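Local coordinates for protein beta-galactosidase (Trichoderma reesei, PDB 3OG2) that probably hydrolyses terminal non-reducing beta-D-galactose residues in beta-D-galactosides, as a glycoprotein enzyme of glycoside hydrolase family 35, at residues A915-A919 against K930-I935. Sequence-based numbering, arbitrary orientation.
Sequences APYRA and KYVSNI. With NAG (2-acetamido-2-deoxy-beta-D-glucopyranose), chain C; NAG (2-acetamido-2-deoxy-beta-D-glucopyranose), chain B.
A919 and Y931 form an antiparallel hydrogen-bonded pair, A919 N to Y931 O and Y931 N to A919 O, both 2.8 Å. Beyond the strand end S933 N donates to Y917 O (2.8 Å), while S933 OG, turned between its own backbone N and carbonyl carbon (chi1 81°), accepts from Y917 N at 2.9 Å. One water links S933 OG to A915 O. S933 CB makes a CH-pi contact over one face of the Y917 ring, 3.9 Å from its centroid. The Y917 and Y931 rings meet obliquely, planes at 43°, with Y917 CZ 3.5 Å from Y931 CE2, and a water bridges their hydroxyls. Cutting Y917 back to an alanine would probably leave a gap beside Y931 and S933 CB and deprive that water of one hydroxyl partner. R918 and V932 run side by side, V932 CG2 lying over a face of the guanidinium; R918 and K930 both make salt bridges to D783. The chain C N-acetylglucosamine brings its acetamide methyl C8 obliquely against Y931 CE1 and donates N2 to S933 O. The hairpin of strands 917-923 and 926-932 forms one margin of a five-stranded antiparallel sheet in the second all-beta domain, 926-932 outermost: strand 953-962 flanks 917-923, and F908 of strand 900-908 stacks on Y931.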
loop_
_atom_site.group_PDB
_atom_site.type_symbol
_atom_site.label_atom_id
_atom_site.label_comp_id
_atom_site.label_asym_id
_atom_site.label_seq_id
_atom_site.Cartn_x
_atom_site.Cartn_y
_atom_site.Cartn_z
ATOM N N ALA A 915 20.100 4.861 26.850
ATOM C CA ALA A 915 20.606 3.537 26.506
ATOM C C ALA A 915 19.712 2.876 25.447
ATOM O O ALA A 915 18.481 2.988 25.420
ATOM C CB ALA A 915 20.696 2.670 27.739
ATOM N N PRO A 916 20.382 2.174 24.545
ATOM C CA PRO A 916 19.691 1.558 23.421
ATOM C C PRO A 916 18.836 0.346 23.778
ATOM O O PRO A 916 19.228 -0.480 24.623
ATOM C CB PRO A 916 20.855 1.126 22.508
ATOM C CG PRO A 916 21.989 0.933 23.480
ATOM C CD PRO A 916 21.852 1.973 24.551
ATOM N N TYR A 917 17.656 0.252 23.136
ATOM C CA TYR A 917 16.821 -0.906 23.350
ATOM C C TYR A 917 15.984 -1.182 22.085
ATOM O O TYR A 917 15.833 -0.305 21.244
ATOM C CB TYR A 917 15.896 -0.744 24.558
ATOM C CG TYR A 917 14.812 0.314 24.444
ATOM C CD1 TYR A 917 15.092 1.659 24.715
ATOM C CD2 TYR A 917 13.530 -0.041 24.100
ATOM C CE1 TYR A 917 14.101 2.616 24.618
ATOM C CE2 TYR A 917 12.534 0.921 24.010
ATOM C CZ TYR A 917 12.810 2.227 24.267
ATOM O OH TYR A 917 11.798 3.154 24.182
ATOM N N ARG A 918 15.494 -2.423 22.112
ATOM C CA ARG A 918 14.559 -2.845 21.068
ATOM C C ARG A 918 13.263 -3.201 21.770
ATOM O O ARG A 918 13.323 -3.745 22.893
ATOM C CB ARG A 918 15.098 -4.052 20.271
ATOM C CG ARG A 918 16.470 -3.667 19.692
ATOM C CD ARG A 918 17.147 -4.832 19.010
ATOM N NE ARG A 918 16.534 -5.332 17.760
ATOM C CZ ARG A 918 16.871 -4.933 16.557
ATOM N NH1 ARG A 918 17.789 -3.967 16.404
ATOM N NH2 ARG A 918 16.271 -5.468 15.502
ATOM N N ALA A 919 12.133 -2.890 21.202
ATOM C CA ALA A 919 10.865 -3.255 21.837
ATOM C C ALA A 919 9.952 -3.855 20.769
ATOM O O ALA A 919 10.062 -3.563 19.552
ATOM C CB ALA A 919 10.178 -2.017 22.436
ATOM N N LYS A 930 7.832 -3.186 15.754
ATOM C CA LYS A 930 9.187 -3.420 16.153
ATOM C C LYS A 930 9.801 -2.023 16.222
ATOM O O LYS A 930 9.920 -1.309 15.260
ATOM C CB LYS A 930 9.905 -4.305 15.093
ATOM C CG LYS A 930 11.348 -4.582 15.488
ATOM C CD LYS A 930 11.943 -5.782 14.736
ATOM C CE LYS A 930 11.623 -7.103 15.398
ATOM N NZ LYS A 930 12.297 -8.282 14.773
ATOM N N TYR A 931 10.194 -1.669 17.444
ATOM C CA TYR A 931 10.756 -0.363 17.748
ATOM C C TYR A 931 12.228 -0.541 18.047
ATOM O O TYR A 931 12.593 -1.372 18.870
ATOM C CB TYR A 931 10.044 0.199 18.999
ATOM C CG TYR A 931 10.608 1.551 19.414
ATOM C CD1 TYR A 931 10.265 2.678 18.669
ATOM C CD2 TYR A 931 11.457 1.675 20.488
ATOM C CE1 TYR A 931 10.779 3.931 19.021
ATOM C CE2 TYR A 931 11.993 2.902 20.900
ATOM C CZ TYR A 931 11.630 4.014 20.143
ATOM O OH TYR A 931 12.117 5.258 20.479
ATOM N N VAL A 932 13.082 0.268 17.413
ATOM C CA VAL A 932 14.504 0.092 17.571
ATOM C C VAL A 932 15.060 1.466 17.932
ATOM O O VAL A 932 15.212 2.356 17.091
ATOM C CB VAL A 932 15.211 -0.502 16.318
ATOM C CG1 VAL A 932 16.713 -0.598 16.583
ATOM C CG2 VAL A 932 14.618 -1.872 15.975
ATOM N N SER A 933 15.365 1.622 19.223
ATOM C CA SER A 933 15.515 2.995 19.745
ATOM C C SER A 933 16.750 3.686 19.174
ATOM O O SER A 933 16.778 4.928 19.075
ATOM C CB SER A 933 15.545 2.988 21.287
ATOM O OG SER A 933 16.864 2.640 21.742
ATOM N N ASN A 934 17.769 2.901 18.782
ATOM C CA ASN A 934 19.033 3.480 18.309
ATOM C C ASN A 934 19.130 3.446 16.782
ATOM O O ASN A 934 20.180 3.803 16.267
ATOM C CB ASN A 934 20.239 2.750 18.931
ATOM C CG ASN A 934 20.253 1.267 18.557
ATOM O OD1 ASN A 934 19.235 0.610 18.511
ATOM N ND2 ASN A 934 21.456 0.734 18.267
ATOM N N ILE A 935 18.055 3.067 16.069
ATOM C CA ILE A 935 18.109 3.004 14.615
ATOM C C ILE A 935 16.922 3.756 14.003
ATOM O O ILE A 935 17.113 4.582 13.077
ATOM C CB ILE A 935 18.133 1.563 14.092
ATOM C CG1 ILE A 935 19.348 0.834 14.691
ATOM C CG2 ILE A 935 18.138 1.573 12.550
ATOM C CD1 ILE A 935 19.505 -0.621 14.184
HETATM C C1 NAG C . 16.222 8.108 18.492
HETATM C C2 NAG C . 16.050 7.580 17.057
HETATM C C3 NAG C . 17.427 7.131 16.549
HETATM C C4 NAG C . 18.442 8.281 16.625
HETATM C C5 NAG C . 18.422 8.898 18.045
HETATM C C6 NAG C . 19.289 10.150 18.131
HETATM C C7 NAG C . 13.941 6.428 16.610
HETATM C C8 NAG C . 13.045 5.273 17.038
HETATM N N2 NAG C . 15.161 6.410 17.117
HETATM O O3 NAG C . 17.290 6.645 15.225
HETATM O O4 NAG C . 19.739 7.735 16.441
HETATM O O5 NAG C . 17.102 9.218 18.433
HETATM O O6 NAG C . 19.408 10.478 19.532
HETATM O O7 NAG C . 13.531 7.327 15.898
HETATM C C1 NAG B . 20.394 7.960 15.349
HETATM C C2 NAG B . 21.869 7.584 15.544
HETATM C C3 NAG B . 22.626 7.796 14.231
HETATM C C4 NAG B . 21.953 6.999 13.106
HETATM C C5 NAG B . 20.452 7.343 13.061
HETATM C C6 NAG B . 19.664 6.593 11.977
HETATM C C7 NAG B . 22.869 8.069 17.674
HETATM C C8 NAG B . 23.213 9.165 18.647
HETATM N N2 NAG B . 22.510 8.526 16.465
HETATM O O3 NAG B . 23.945 7.291 14.411
HETATM O O4 NAG B . 22.572 7.422 11.912
HETATM O O5 NAG B . 19.860 7.125 14.328
HETATM O O6 NAG B . 19.680 5.195 12.262
HETATM O O7 NAG B . 22.314 7.035 18.089
HETATM O O HOH W 1 17.433 4.765 23.394
HETATM O O HOH W 2 12.711 5.502 23.179
HETATM O O HOH W 3 19.210 -2.232 18.124
#